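Local coordinates for type IV secretion protein Dot (Legionella pneumophila, PDB 6KS5), which acts as a deubiquitinase that regulates the association of polyubiquitin chains with the Legionella phagosome, at residues T152-L157 against S221-M226; A118-M123 against E204-Y209; D27-H32 against Q268-L273; P235-D240 against V247-N252. All coordinates share one frame; numbering follows the deposited sequence.

Helix 222-231 ties the set together. Its first turn is one side of interaction 1, Ile-225 on it packs against Phe-30 and Tyr-271 of interaction 3, and Met-226 lies against the hairpin of interaction 4. Interaction 2 joins through Tyr-209, which touches Leu-157 and Glu-224, but has no touch with interactions 3 and 4. Interactions 3 and 4 reach the same mixed sheet. Interaction 3 is buried, built from aromatic rings and a sulfur-accepted hydrogen bond; the other three are partly buried. Chemistry follows place: helix-end polar bonds beside a small apolar contact in interaction 1, helix packing around tyrosines in interaction 2, and backbone pairing at a sheet edge in interaction 4.

Interaction 1 (T152-L157 against S221-M226); sequences TEFGAL and SYIEIM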
loop_
_atom_site.group_PDB
_atom_site.type_symbol
_atom_site.label_atom_id
_atom_site.label_comp_id
_atom_site.label_asym_id
_atom_site.label_seq_id
_atom_site.Cartn_x
_atom_site.Cartn_y
_atom_site.Cartn_z
ATOM N N THR A 152 3.846 13.707 -3.464
ATOM C CA THR A 152 3.290 14.143 -2.196
ATOM C C THR A 152 2.576 12.980 -1.511
ATOM O O THR A 152 2.420 11.887 -2.068
ATOM C CB THR A 152 2.345 15.327 -2.407
ATOM O OG1 THR A 152 1.284 14.949 -3.295
ATOM C CG2 THR A 152 3.099 16.508 -2.997
ATOM N N GLU A 153 2.125 13.234 -0.280
ATOM C CA GLU A 153 1.333 12.267 0.470
ATOM C C GLU A 153 0.069 11.841 -0.268
ATOM O O GLU A 153 -0.485 10.782 0.041
ATOM C CB GLU A 153 0.948 12.848 1.835
ATOM C CG GLU A 153 0.462 14.301 1.796
ATOM C CD GLU A 153 1.591 15.318 1.646
ATOM O OE1 GLU A 153 2.772 14.897 1.608
ATOM O OE2 GLU A 153 1.295 16.534 1.547
ATOM N N PHE A 154 -0.424 12.642 -1.211
ATOM C CA PHE A 154 -1.615 12.283 -1.968
ATOM C C PHE A 154 -1.286 11.721 -3.348
ATOM O O PHE A 154 -2.145 11.739 -4.234
ATOM C CB PHE A 154 -2.542 13.490 -2.109
ATOM C CG PHE A 154 -3.031 14.052 -0.801
ATOM C CD1 PHE A 154 -4.049 13.430 -0.093
ATOM C CD2 PHE A 154 -2.493 15.219 -0.298
ATOM C CE1 PHE A 154 -4.511 13.959 1.100
ATOM C CE2 PHE A 154 -2.949 15.749 0.890
ATOM C CZ PHE A 154 -3.961 15.115 1.589
ATOM N N GLY A 155 -0.070 11.208 -3.541
ATOM C CA GLY A 155 0.342 10.796 -4.874
ATOM C C GLY A 155 -0.539 9.708 -5.457
ATOM O O GLY A 155 -0.945 9.779 -6.618
ATOM N N ALA A 156 -0.847 8.684 -4.657
ATOM C CA ALA A 156 -1.684 7.593 -5.145
ATOM C C ALA A 156 -3.078 8.090 -5.511
ATOM O O ALA A 156 -3.665 7.643 -6.505
ATOM C CB ALA A 156 -1.763 6.484 -4.096
ATOM N N LEU A 157 -3.620 9.021 -4.721
ATOM C CA LEU A 157 -4.936 9.577 -5.019
ATOM C C LEU A 157 -4.882 10.512 -6.220
ATOM O O LEU A 157 -5.815 10.547 -7.034
ATOM C CB LEU A 157 -5.483 10.305 -3.794
ATOM C CG LEU A 157 -6.851 10.966 -3.938
ATOM C CD1 LEU A 157 -7.938 10.005 -3.515
ATOM C CD2 LEU A 157 -6.918 12.242 -3.113
ATOM N N SER A 221 1.294 6.092 1.180
ATOM C CA SER A 221 1.605 7.053 2.219
ATOM C C SER A 221 0.740 6.752 3.438
ATOM O O SER A 221 -0.107 5.857 3.420
ATOM C CB SER A 221 1.366 8.473 1.709
ATOM O OG SER A 221 0.001 8.636 1.368
ATOM N N TYR A 222 0.931 7.530 4.505
ATOM C CA TYR A 222 0.175 7.283 5.728
ATOM C C TYR A 222 -1.311 7.591 5.577
ATOM O O TYR A 222 -2.091 7.199 6.452
ATOM C CB TYR A 222 0.769 8.088 6.887
ATOM C CG TYR A 222 0.845 9.569 6.631
ATOM C CD1 TYR A 222 1.934 10.126 5.976
ATOM C CD2 TYR A 222 -0.173 10.414 7.049
ATOM C CE1 TYR A 222 2.006 11.488 5.737
ATOM C CE2 TYR A 222 -0.111 11.776 6.817
ATOM C CZ TYR A 222 0.982 12.309 6.162
ATOM O OH TYR A 222 1.047 13.666 5.928
ATOM N N ILE A 223 -1.710 8.259 4.488
ATOM C CA ILE A 223 -3.124 8.536 4.232
ATOM C C ILE A 223 -3.879 7.239 3.965
ATOM O O ILE A 223 -4.827 6.889 4.679
ATOM C CB ILE A 223 -3.276 9.508 3.047
ATOM C CG1 ILE A 223 -2.729 10.890 3.401
ATOM C CG2 ILE A 223 -4.733 9.575 2.582
ATOM C CD1 ILE A 223 -3.728 11.774 4.070
ATOM N N GLU A 224 -3.469 6.514 2.921
ATOM C CA GLU A 224 -4.135 5.262 2.570
ATOM C C GLU A 224 -4.054 4.258 3.710
ATOM O O GLU A 224 -5.017 3.532 3.982
ATOM C CB GLU A 224 -3.514 4.669 1.303
ATOM C CG GLU A 224 -3.461 5.619 0.106
ATOM C CD GLU A 224 -2.179 6.433 0.006
ATOM O OE1 GLU A 224 -2.069 7.243 -0.935
ATOM O OE2 GLU A 224 -1.276 6.260 0.848
ATOM N N ILE A 225 -2.920 4.221 4.405
ATOM C CA ILE A 225 -2.709 3.218 5.440
ATOM C C ILE A 225 -3.693 3.422 6.586
ATOM O O ILE A 225 -4.270 2.461 7.106
ATOM C CB ILE A 225 -1.242 3.265 5.911
ATOM C CG1 ILE A 225 -0.320 2.714 4.824
ATOM C CG2 ILE A 225 -1.070 2.523 7.225
ATOM C CD1 ILE A 225 1.145 3.000 5.069
ATOM N N MET A 226 -3.921 4.677 6.982
ATOM C CA MET A 226 -4.840 4.931 8.086
ATOM C C MET A 226 -6.251 4.453 7.753
ATOM O O MET A 226 -6.884 3.766 8.566
ATOM C CB MET A 226 -4.826 6.416 8.453
ATOM C CG MET A 226 -3.642 6.820 9.330
ATOM S SD MET A 226 -3.611 5.979 10.934
ATOM C CE MET A 226 -2.272 4.816 10.693
#
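Glu-153 and Ser-221 bring the two backbones together, their CA atoms 5.5 Å apart, where a type I turn from Thr-152 to Gly-155 leads into helix 155-160 and meets the start of helix 222-231. Ser-221 is the N-cap of the second helix. Ser-221 OG occupies the position between backbone N and carbonyl carbon (chi1 62°), 2.6 Å from Glu-153 O and 2.7 Å from Glu-224 OE2, within hydrogen-bonding range of both. Serine suits this place because a short hydroxyl can reach a neighbouring loop while staying at the helix end. Glu-224, three residues on, bends back so that OE2 accepts a bond from Ser-221 N at 2.6 Å, on the syn side of the carboxylate and 21° out of its plane, resembling half a capping box without the reciprocal bond. The other oxygen, OE1, turns to the methyl of Ala-156, whose small side chain lets the buried carboxylate come close. On the flank, Ile-223 CD1 meets Phe-154 CE1 at 3.8 Å, the two side chains crossing obliquely, and Lys-128 touches both. Tyr-222 reaches over with its OH toward Glu-153 CB. Beyond, Leu-157 packs on Trp-201 and Tyr-209 of helix 193-214. Chemically, Ser-221 N-H gives the buried carboxylate a definite partner, OG is shared between two possible acceptors, and the helix start may help stabilise negative charge.

Interaction 2 (A118-M123 against E204-Y209); sequences AVKAEM and EGYTLY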
loop_
_atom_site.group_PDB
_atom_site.type_symbol
_atom_site.label_atom_id
_atom_site.label_comp_id
_atom_site.label_asym_id
_atom_site.label_seq_id
_atom_site.Cartn_x
_atom_site.Cartn_y
_atom_site.Cartn_z
ATOM N N ALA A 118 -19.408 3.487 3.584
ATOM C CA ALA A 118 -19.089 4.308 4.748
ATOM C C ALA A 118 -17.711 4.941 4.608
ATOM O O ALA A 118 -17.553 6.156 4.773
ATOM C CB ALA A 118 -19.167 3.468 6.022
ATOM N N VAL A 119 -16.698 4.127 4.306
ATOM C CA VAL A 119 -15.362 4.659 4.052
ATOM C C VAL A 119 -15.385 5.590 2.847
ATOM O O VAL A 119 -14.708 6.625 2.830
ATOM C CB VAL A 119 -14.361 3.503 3.867
ATOM C CG1 VAL A 119 -13.069 3.995 3.230
ATOM C CG2 VAL A 119 -14.084 2.824 5.201
ATOM N N LYS A 120 -16.182 5.249 1.831
ATOM C CA LYS A 120 -16.300 6.098 0.648
ATOM C C LYS A 120 -16.752 7.505 1.017
ATOM O O LYS A 120 -16.292 8.487 0.422
ATOM C CB LYS A 120 -17.276 5.472 -0.350
ATOM C CG LYS A 120 -17.596 6.346 -1.567
ATOM C CD LYS A 120 -18.886 5.893 -2.248
ATOM C CE LYS A 120 -18.676 5.618 -3.731
ATOM N NZ LYS A 120 -19.903 5.080 -4.389
ATOM N N ALA A 121 -17.655 7.624 1.990
ATOM C CA ALA A 121 -18.145 8.933 2.403
ATOM C C ALA A 121 -17.255 9.570 3.464
ATOM O O ALA A 121 -17.039 10.786 3.441
ATOM C CB ALA A 121 -19.583 8.821 2.918
ATOM N N GLU A 122 -16.725 8.771 4.391
ATOM C CA GLU A 122 -15.847 9.301 5.429
ATOM C C GLU A 122 -14.497 9.751 4.887
ATOM O O GLU A 122 -13.757 10.432 5.609
ATOM C CB GLU A 122 -15.641 8.255 6.528
ATOM N N MET A 123 -14.162 9.396 3.647
ATOM C CA MET A 123 -12.879 9.749 3.056
ATOM C C MET A 123 -12.894 11.104 2.372
ATOM O O MET A 123 -11.860 11.533 1.852
ATOM C CB MET A 123 -12.445 8.687 2.050
ATOM C CG MET A 123 -10.946 8.567 1.933
ATOM S SD MET A 123 -10.472 6.941 1.358
ATOM C CE MET A 123 -11.011 7.014 -0.321
ATOM N N GLU A 204 -17.499 7.392 -10.019
ATOM C CA GLU A 204 -16.372 6.578 -10.451
ATOM C C GLU A 204 -15.044 6.928 -9.800
ATOM O O GLU A 204 -14.074 6.203 -10.031
ATOM C CB GLU A 204 -16.215 6.658 -11.977
ATOM C CG GLU A 204 -16.343 8.061 -12.543
ATOM C CD GLU A 204 -15.808 8.158 -13.956
ATOM O OE1 GLU A 204 -14.755 7.539 -14.229
ATOM O OE2 GLU A 204 -16.440 8.851 -14.789
ATOM N N GLY A 205 -14.953 7.996 -9.007
ATOM C CA GLY A 205 -13.667 8.377 -8.443
ATOM C C GLY A 205 -13.174 7.413 -7.380
ATOM O O GLY A 205 -11.997 7.039 -7.364
ATOM N N TYR A 206 -14.068 6.992 -6.481
ATOM C CA TYR A 206 -13.686 6.093 -5.397
ATOM C C TYR A 206 -13.214 4.747 -5.927
ATOM O O TYR A 206 -12.201 4.214 -5.456
ATOM C CB TYR A 206 -14.863 5.897 -4.440
ATOM C CG TYR A 206 -14.549 5.073 -3.207
ATOM C CD1 TYR A 206 -13.519 5.437 -2.353
ATOM C CD2 TYR A 206 -15.295 3.945 -2.885
ATOM C CE1 TYR A 206 -13.233 4.700 -1.224
ATOM C CE2 TYR A 206 -15.014 3.202 -1.752
ATOM C CZ TYR A 206 -13.980 3.593 -0.924
ATOM O OH TYR A 206 -13.676 2.876 0.210
ATOM N N THR A 207 -13.931 4.174 -6.900
ATOM C CA THR A 207 -13.535 2.859 -7.393
ATOM C C THR A 207 -12.219 2.937 -8.156
ATOM O O THR A 207 -11.364 2.058 -8.008
ATOM C CB THR A 207 -14.639 2.240 -8.258
ATOM O OG1 THR A 207 -14.624 2.818 -9.568
ATOM C CG2 THR A 207 -16.012 2.447 -7.622
ATOM N N LEU A 208 -12.023 3.995 -8.951
ATOM C CA LEU A 208 -10.737 4.202 -9.616
ATOM C C LEU A 208 -9.599 4.248 -8.607
ATOM O O LEU A 208 -8.499 3.738 -8.860
ATOM C CB LEU A 208 -10.764 5.502 -10.415
ATOM C CG LEU A 208 -11.399 5.535 -11.796
ATOM C CD1 LEU A 208 -11.481 6.972 -12.248
ATOM C CD2 LEU A 208 -10.589 4.707 -12.773
ATOM N N TYR A 209 -9.853 4.859 -7.454
ATOM C CA TYR A 209 -8.854 4.923 -6.399
ATOM C C TYR A 209 -8.525 3.534 -5.876
ATOM O O TYR A 209 -7.348 3.193 -5.696
ATOM C CB TYR A 209 -9.379 5.820 -5.290
ATOM C CG TYR A 209 -8.452 6.048 -4.127
ATOM C CD1 TYR A 209 -7.161 6.520 -4.313
ATOM C CD2 TYR A 209 -8.891 5.830 -2.833
ATOM C CE1 TYR A 209 -6.334 6.752 -3.234
ATOM C CE2 TYR A 209 -8.077 6.056 -1.758
ATOM C CZ TYR A 209 -6.804 6.517 -1.958
ATOM O OH TYR A 209 -6.004 6.735 -0.858
#
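A short helix, 117-122, packs on the long helix 193-214 here, and Tyr-206 is the side chain through which Val-119, Lys-120 and Met-123 all touch it. Tyr-206 CG, anti to the backbone N (chi1 -175°), carries the ring there. Lys-120 lays its aliphatic part over one face of the ring: CB stands 3.6 Å from the Tyr-206 centroid, 19° off the normal, a CH-pi contact, and CG lies beside Tyr-206 CD2. Lysine suits the place because its methylenes can cover a ring while NZ goes on to bond Asp-202 O. Met-123 CE comes to the edge of the same ring, near its plane and 3.3 Å from Tyr-206 CE1. Met-123 CE also lies 3.4 Å from Tyr-209 CE2, so a flexible thioether bridges tyrosines one helical turn apart. Met-123 SD makes an oblique Met-aromatic contact with Tyr-209, 5.3 Å from the ring centroid. At the phenol end, Val-119 CG1 lies 3.3 Å from Tyr-206 OH, and the hydroxyl has a weak hydrogen bond to Leu-113 O. Trp-201 of helix 193-214 meets the Tyr-206 ring and bonds through NE1 to Lys-120 O. Helix 222-231 adjoins both partners, touching Val-119 through Val-231 and Tyr-209 through Glu-224.

Interaction 3 (D27-H32 against Q268-L273); sequences DNCFFH and QGHYFL
The ring of Tyr-271 carries Phe-30 over one face and has Cys-29 SG at its edge, near the ring plane. Phe-30 turns its own edge toward that tyrosine in a T-shaped (edge-to-face) pair, centroids 5.8 Å apart and planes at 66°, while Phe-30 CB lies over the same face, 4.2 Å from Tyr-271 CD1. The His-270 ring is approached obliquely by the same sulfur, and its CD2 corner comes nearest, 3.5 Å from Cys-29 SG. A cysteine in the first turn of a helix, facing a Gly-His-aromatic segment that runs into a strand, resembles the arrangement of papain-like cysteine proteases such as OTU deubiquitinases; for this deubiquitinase it is consistent with Cys-29 and His-270 belonging to the active site, though that role is inferred. His-270 NE2 bonds to Val-22 O, and Asp-21 of strand 20-21 touches the histidine side chain. Before the histidine, Gly-269 has a positive phi; at its backbone angles a side chain would collide with the carbonyl O of Gln-268, and glycine avoids this. Phenylalanine and tyrosine suit the buried side, where both pack on Ile-225 of helix 222-231 and the tyrosine OH makes a weak hydrogen bond to Leu-220 O. The Asn-33 side-chain amide joins the two segments: ND2 bonds to both Cys-29 O and Tyr-271 O. The sulfur is placed by chi1 of 171°, which puts Cys-29 SG anti to the backbone N; there it accepts a nearly straight hydrogen bond from Tyr-271 N, 3.3 Å long with an angle of 173° at the hydrogen.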
loop_
_atom_site.group_PDB
_atom_site.type_symbol
_atom_site.label_atom_id
_atom_site.label_comp_id
_atom_site.label_asym_id
_atom_site.label_seq_id
_atom_site.Cartn_x
_atom_site.Cartn_y
_atom_site.Cartn_z
ATOM N N ASP A 27 7.804 -2.939 -3.751
ATOM C CA ASP A 27 7.150 -1.765 -3.174
ATOM C C ASP A 27 6.062 -2.148 -2.164
ATOM O O ASP A 27 5.080 -1.424 -1.987
ATOM C CB ASP A 27 6.580 -0.859 -4.275
ATOM C CG ASP A 27 7.672 -0.173 -5.111
ATOM O OD1 ASP A 27 8.869 -0.318 -4.785
ATOM O OD2 ASP A 27 7.335 0.517 -6.099
ATOM N N ASN A 28 6.230 -3.290 -1.487
ATOM C CA ASN A 28 5.279 -3.792 -0.498
ATOM C C ASN A 28 5.820 -3.641 0.926
ATOM O O ASN A 28 5.464 -4.402 1.822
ATOM C CB ASN A 28 4.912 -5.251 -0.812
ATOM C CG ASN A 28 3.892 -5.375 -1.952
ATOM O OD1 ASN A 28 3.124 -4.448 -2.201
ATOM N ND2 ASN A 28 3.881 -6.523 -2.640
ATOM N N CYS A 29 6.656 -2.630 1.145
ATOM C CA CYS A 29 7.405 -2.513 2.391
ATOM C C CYS A 29 6.474 -2.377 3.598
ATOM O O CYS A 29 6.747 -2.956 4.656
ATOM C CB CYS A 29 8.346 -1.315 2.291
ATOM S SG CYS A 29 9.171 -0.866 3.826
ATOM N N PHE A 30 5.354 -1.641 3.457
ATOM C CA PHE A 30 4.406 -1.546 4.553
ATOM C C PHE A 30 3.666 -2.856 4.757
ATOM O O PHE A 30 3.422 -3.262 5.898
ATOM C CB PHE A 30 3.410 -0.445 4.296
ATOM C CG PHE A 30 2.234 -0.525 5.229
ATOM C CD1 PHE A 30 2.358 -0.063 6.525
ATOM C CD2 PHE A 30 1.016 -1.066 4.834
ATOM C CE1 PHE A 30 1.325 -0.121 7.399
ATOM C CE2 PHE A 30 -0.035 -1.135 5.708
ATOM C CZ PHE A 30 0.121 -0.663 7.001
ATOM N N PHE A 31 3.229 -3.489 3.667
ATOM C CA PHE A 31 2.546 -4.763 3.806
ATOM C C PHE A 31 3.470 -5.807 4.409
ATOM O O PHE A 31 3.024 -6.660 5.185
ATOM C CB PHE A 31 2.015 -5.216 2.454
ATOM C CG PHE A 31 0.933 -4.346 1.914
ATOM C CD1 PHE A 31 -0.226 -4.124 2.640
ATOM C CD2 PHE A 31 1.077 -3.740 0.680
ATOM C CE1 PHE A 31 -1.229 -3.318 2.133
ATOM C CE2 PHE A 31 0.082 -2.932 0.168
ATOM C CZ PHE A 31 -1.073 -2.721 0.892
ATOM N N HIS A 32 4.766 -5.736 4.097
ATOM C CA HIS A 32 5.717 -6.615 4.761
ATOM C C HIS A 32 5.758 -6.328 6.258
ATOM O O HIS A 32 5.811 -7.258 7.068
ATOM C CB HIS A 32 7.102 -6.468 4.132
ATOM C CG HIS A 32 7.165 -6.877 2.693
ATOM N ND1 HIS A 32 8.171 -6.462 1.845
ATOM C CD2 HIS A 32 6.346 -7.657 1.948
ATOM C CE1 HIS A 32 7.968 -6.968 0.641
ATOM N NE2 HIS A 32 6.867 -7.696 0.676
ATOM N N GLN A 268 11.262 8.177 2.840
ATOM C CA GLN A 268 11.341 7.784 1.440
ATOM C C GLN A 268 10.375 6.645 1.141
ATOM O O GLN A 268 10.507 5.978 0.106
ATOM C CB GLN A 268 12.771 7.391 1.061
ATOM C CG GLN A 268 13.656 8.573 0.706
ATOM C CD GLN A 268 14.069 9.380 1.925
ATOM O OE1 GLN A 268 13.869 10.596 1.978
ATOM N NE2 GLN A 268 14.645 8.705 2.915
ATOM N N GLY A 269 9.401 6.419 2.023
ATOM C CA GLY A 269 8.487 5.309 1.864
ATOM C C GLY A 269 8.988 4.003 2.429
ATOM O O GLY A 269 8.454 2.944 2.082
ATOM N N HIS A 270 10.008 4.045 3.282
ATOM C CA HIS A 270 10.551 2.859 3.925
ATOM C C HIS A 270 10.119 2.851 5.384
ATOM O O HIS A 270 10.295 3.846 6.093
ATOM C CB HIS A 270 12.077 2.820 3.817
ATOM C CG HIS A 270 12.633 1.448 3.589
ATOM N ND1 HIS A 270 13.499 1.156 2.556
ATOM C CD2 HIS A 270 12.444 0.285 4.259
ATOM C CE1 HIS A 270 13.820 -0.126 2.601
ATOM N NE2 HIS A 270 13.194 -0.676 3.625
ATOM N N TYR A 271 9.557 1.730 5.823
ATOM C CA TYR A 271 8.991 1.596 7.157
ATOM C C TYR A 271 9.808 0.600 7.968
ATOM O O TYR A 271 10.166 -0.471 7.467
ATOM C CB TYR A 271 7.530 1.146 7.089
ATOM C CG TYR A 271 6.602 2.126 6.408
ATOM C CD1 TYR A 271 6.596 2.267 5.025
ATOM C CD2 TYR A 271 5.723 2.900 7.148
ATOM C CE1 TYR A 271 5.748 3.156 4.405
ATOM C CE2 TYR A 271 4.871 3.789 6.536
ATOM C CZ TYR A 271 4.885 3.917 5.164
ATOM O OH TYR A 271 4.030 4.813 4.557
ATOM N N PHE A 272 10.086 0.950 9.221
ATOM C CA PHE A 272 10.827 0.108 10.150
ATOM C C PHE A 272 9.867 -0.336 11.247
ATOM O O PHE A 272 9.265 0.507 11.917
ATOM C CB PHE A 272 12.015 0.868 10.745
ATOM C CG PHE A 272 12.980 1.429 9.719
ATOM C CD1 PHE A 272 12.667 2.566 8.986
ATOM C CD2 PHE A 272 14.221 0.841 9.520
ATOM C CE1 PHE A 272 13.556 3.087 8.056
ATOM C CE2 PHE A 272 15.118 1.360 8.595
ATOM C CZ PHE A 272 14.782 2.488 7.861
ATOM N N LEU A 273 9.709 -1.646 11.418
ATOM C CA LEU A 273 8.830 -2.168 12.456
ATOM C C LEU A 273 9.563 -2.203 13.792
ATOM O O LEU A 273 10.669 -2.743 13.894
ATOM C CB LEU A 273 8.329 -3.561 12.073
ATOM C CG LEU A 273 7.341 -4.338 12.954
ATOM C CD1 LEU A 273 8.056 -5.235 13.993
ATOM C CD2 LEU A 273 6.307 -3.396 13.599
#

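Interaction 4 (P235-D240 against V247-N252); sequences PLTIYD and VAEYVN
Leu-236 and Tyr-250 form an antiparallel hydrogen-bonded pair in the beta hairpin of strands 236-239 and 246-250: Tyr-250 N reaches Leu-236 O at 2.8 Å, and Leu-236 N returns to Tyr-250 O at 3.2 Å. Two residues further on, Ile-238 N donates to Ala-248 O over 2.9 Å. The return is doubled: Ile-238 O takes Val-247 N at 2.9 Å and, weakly, Ala-248 N at 3.5 Å. Two residues thus face one, a classic beta bulge, and the strand bends at the bulge. Between these pairs Thr-237 and Glu-249 are non-hydrogen-bonded, and their side chains lie side by side, pointing the same way. Thr-237 OG1 is 3.7 Å from Glu-249 CG, so the methylene makes the nearest contact at this exposed residue, with carboxylate OE1 only slightly farther off. Beta-branched threonine suits an extended backbone, and its CG2 lies over one face of the Tyr-239 ring. Pro-235, which has no N-H to offer a partner strand, stands just before the first pair. Tyr-250, with CG anti to the backbone N (chi1 176°), sets its ring beside this proline, CD2 being 3.8 Å from Pro-235 CA; its hydroxyl bonds to Asn-233 OD1. Leu-236, Ile-238, Ala-248 and Tyr-250 share a face, where helix 222-231 packs through Ile-225, Met-226 and Met-229 on Leu-236 and through Met-226 on Tyr-250. Strand 246-250 is outermost in the chain's mixed sheet, whereas strand 236-239 continues inward by pairing in parallel with strand 261-263.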
loop_
_atom_site.group_PDB
_atom_site.type_symbol
_atom_site.label_atom_id
_atom_site.label_comp_id
_atom_site.label_asym_id
_atom_site.label_seq_id
_atom_site.Cartn_x
_atom_site.Cartn_y
_atom_site.Cartn_z
ATOM N N PRO A 235 -5.271 -0.745 15.424
ATOM C CA PRO A 235 -4.513 0.427 15.878
ATOM C C PRO A 235 -3.092 0.411 15.336
ATOM O O PRO A 235 -2.463 -0.641 15.211
ATOM C CB PRO A 235 -4.536 0.295 17.406
ATOM C CG PRO A 235 -5.736 -0.539 17.694
ATOM C CD PRO A 235 -5.837 -1.506 16.550
ATOM N N LEU A 236 -2.593 1.598 15.004
ATOM C CA LEU A 236 -1.276 1.735 14.405
ATOM C C LEU A 236 -0.714 3.099 14.762
ATOM O O LEU A 236 -1.447 4.090 14.810
ATOM C CB LEU A 236 -1.330 1.565 12.879
ATOM C CG LEU A 236 -0.061 1.877 12.074
ATOM C CD1 LEU A 236 1.093 0.982 12.509
ATOM C CD2 LEU A 236 -0.308 1.727 10.592
ATOM N N THR A 237 0.587 3.139 15.016
ATOM C CA THR A 237 1.297 4.382 15.259
ATOM C C THR A 237 2.512 4.418 14.348
ATOM O O THR A 237 3.268 3.444 14.272
ATOM C CB THR A 237 1.709 4.515 16.731
ATOM O OG1 THR A 237 0.576 4.252 17.568
ATOM C CG2 THR A 237 2.220 5.915 17.014
ATOM N N ILE A 238 2.680 5.529 13.641
ATOM C CA ILE A 238 3.769 5.716 12.693
ATOM C C ILE A 238 4.617 6.870 13.206
ATOM O O ILE A 238 4.183 8.031 13.172
ATOM C CB ILE A 238 3.256 5.990 11.273
ATOM C CG1 ILE A 238 2.561 4.749 10.710
ATOM C CG2 ILE A 238 4.394 6.434 10.358
ATOM C CD1 ILE A 238 2.260 4.843 9.230
ATOM N N TYR A 239 5.816 6.558 13.684
ATOM C CA TYR A 239 6.746 7.567 14.162
ATOM C C TYR A 239 7.701 7.986 13.051
ATOM O O TYR A 239 7.814 7.337 12.009
ATOM C CB TYR A 239 7.560 7.048 15.351
ATOM C CG TYR A 239 6.742 6.591 16.531
ATOM C CD1 TYR A 239 6.373 7.480 17.529
ATOM C CD2 TYR A 239 6.343 5.267 16.647
ATOM C CE1 TYR A 239 5.625 7.064 18.607
ATOM C CE2 TYR A 239 5.593 4.843 17.720
ATOM C CZ TYR A 239 5.239 5.744 18.700
ATOM O OH TYR A 239 4.493 5.321 19.774
ATOM N N ASP A 240 8.406 9.085 13.294
ATOM C CA ASP A 240 9.527 9.472 12.456
ATOM C C ASP A 240 10.806 8.931 13.076
ATOM O O ASP A 240 11.077 9.174 14.256
ATOM C CB ASP A 240 9.614 10.991 12.311
ATOM C CG ASP A 240 10.613 11.415 11.250
ATOM O OD1 ASP A 240 11.161 10.523 10.559
ATOM O OD2 ASP A 240 10.874 12.634 11.132
ATOM N N VAL A 247 3.641 10.808 13.584
ATOM C CA VAL A 247 3.295 11.378 12.280
ATOM C C VAL A 247 1.848 11.081 11.908
ATOM O O VAL A 247 1.117 11.964 11.458
ATOM C CB VAL A 247 4.270 10.861 11.197
ATOM C CG1 VAL A 247 3.689 11.076 9.802
ATOM C CG2 VAL A 247 5.617 11.545 11.329
ATOM N N ALA A 248 1.424 9.834 12.088
ATOM C CA ALA A 248 0.052 9.418 11.852
ATOM C C ALA A 248 -0.288 8.340 12.870
ATOM O O ALA A 248 0.567 7.534 13.249
ATOM C CB ALA A 248 -0.143 8.902 10.425
ATOM N N GLU A 249 -1.542 8.330 13.311
ATOM C CA GLU A 249 -1.935 7.502 14.443
ATOM C C GLU A 249 -3.389 7.092 14.289
ATOM O O GLU A 249 -4.238 7.926 13.965
ATOM C CB GLU A 249 -1.734 8.262 15.762
ATOM C CG GLU A 249 -1.257 7.409 16.933
ATOM C CD GLU A 249 -1.336 8.139 18.269
ATOM O OE1 GLU A 249 -0.659 7.709 19.227
ATOM O OE2 GLU A 249 -2.074 9.144 18.362
ATOM N N TYR A 250 -3.671 5.813 14.509
ATOM C CA TYR A 250 -5.036 5.326 14.668
ATOM C C TYR A 250 -5.155 4.698 16.050
ATOM O O TYR A 250 -4.400 3.778 16.389
ATOM C CB TYR A 250 -5.411 4.319 13.579
ATOM C CG TYR A 250 -6.787 3.717 13.774
ATOM C CD1 TYR A 250 -7.895 4.526 13.993
ATOM C CD2 TYR A 250 -6.977 2.341 13.746
ATOM C CE1 TYR A 250 -9.154 3.983 14.174
ATOM C CE2 TYR A 250 -8.234 1.788 13.928
ATOM C CZ TYR A 250 -9.317 2.615 14.142
ATOM O OH TYR A 250 -10.568 2.071 14.322
ATOM N N VAL A 251 -6.093 5.202 16.846
ATOM C CA VAL A 251 -6.268 4.777 18.229
ATOM C C VAL A 251 -7.680 4.257 18.400
ATOM O O VAL A 251 -8.655 4.935 18.076
ATOM C CB VAL A 251 -5.998 5.930 19.213
ATOM C CG1 VAL A 251 -6.404 5.531 20.625
ATOM C CG2 VAL A 251 -4.532 6.329 19.164
ATOM N N ASN A 252 -7.794 3.016 18.913
ATOM C CA ASN A 252 -9.064 2.471 19.363
ATOM C C ASN A 252 -8.744 1.649 20.593
ATOM O O ASN A 252 -8.240 0.505 20.476
ATOM C CB ASN A 252 -9.764 1.645 18.285
ATOM C CG ASN A 252 -11.180 1.232 18.674
ATOM O OD1 ASN A 252 -11.885 0.600 17.887
ATOM N ND2 ASN A 252 -11.604 1.598 19.883
#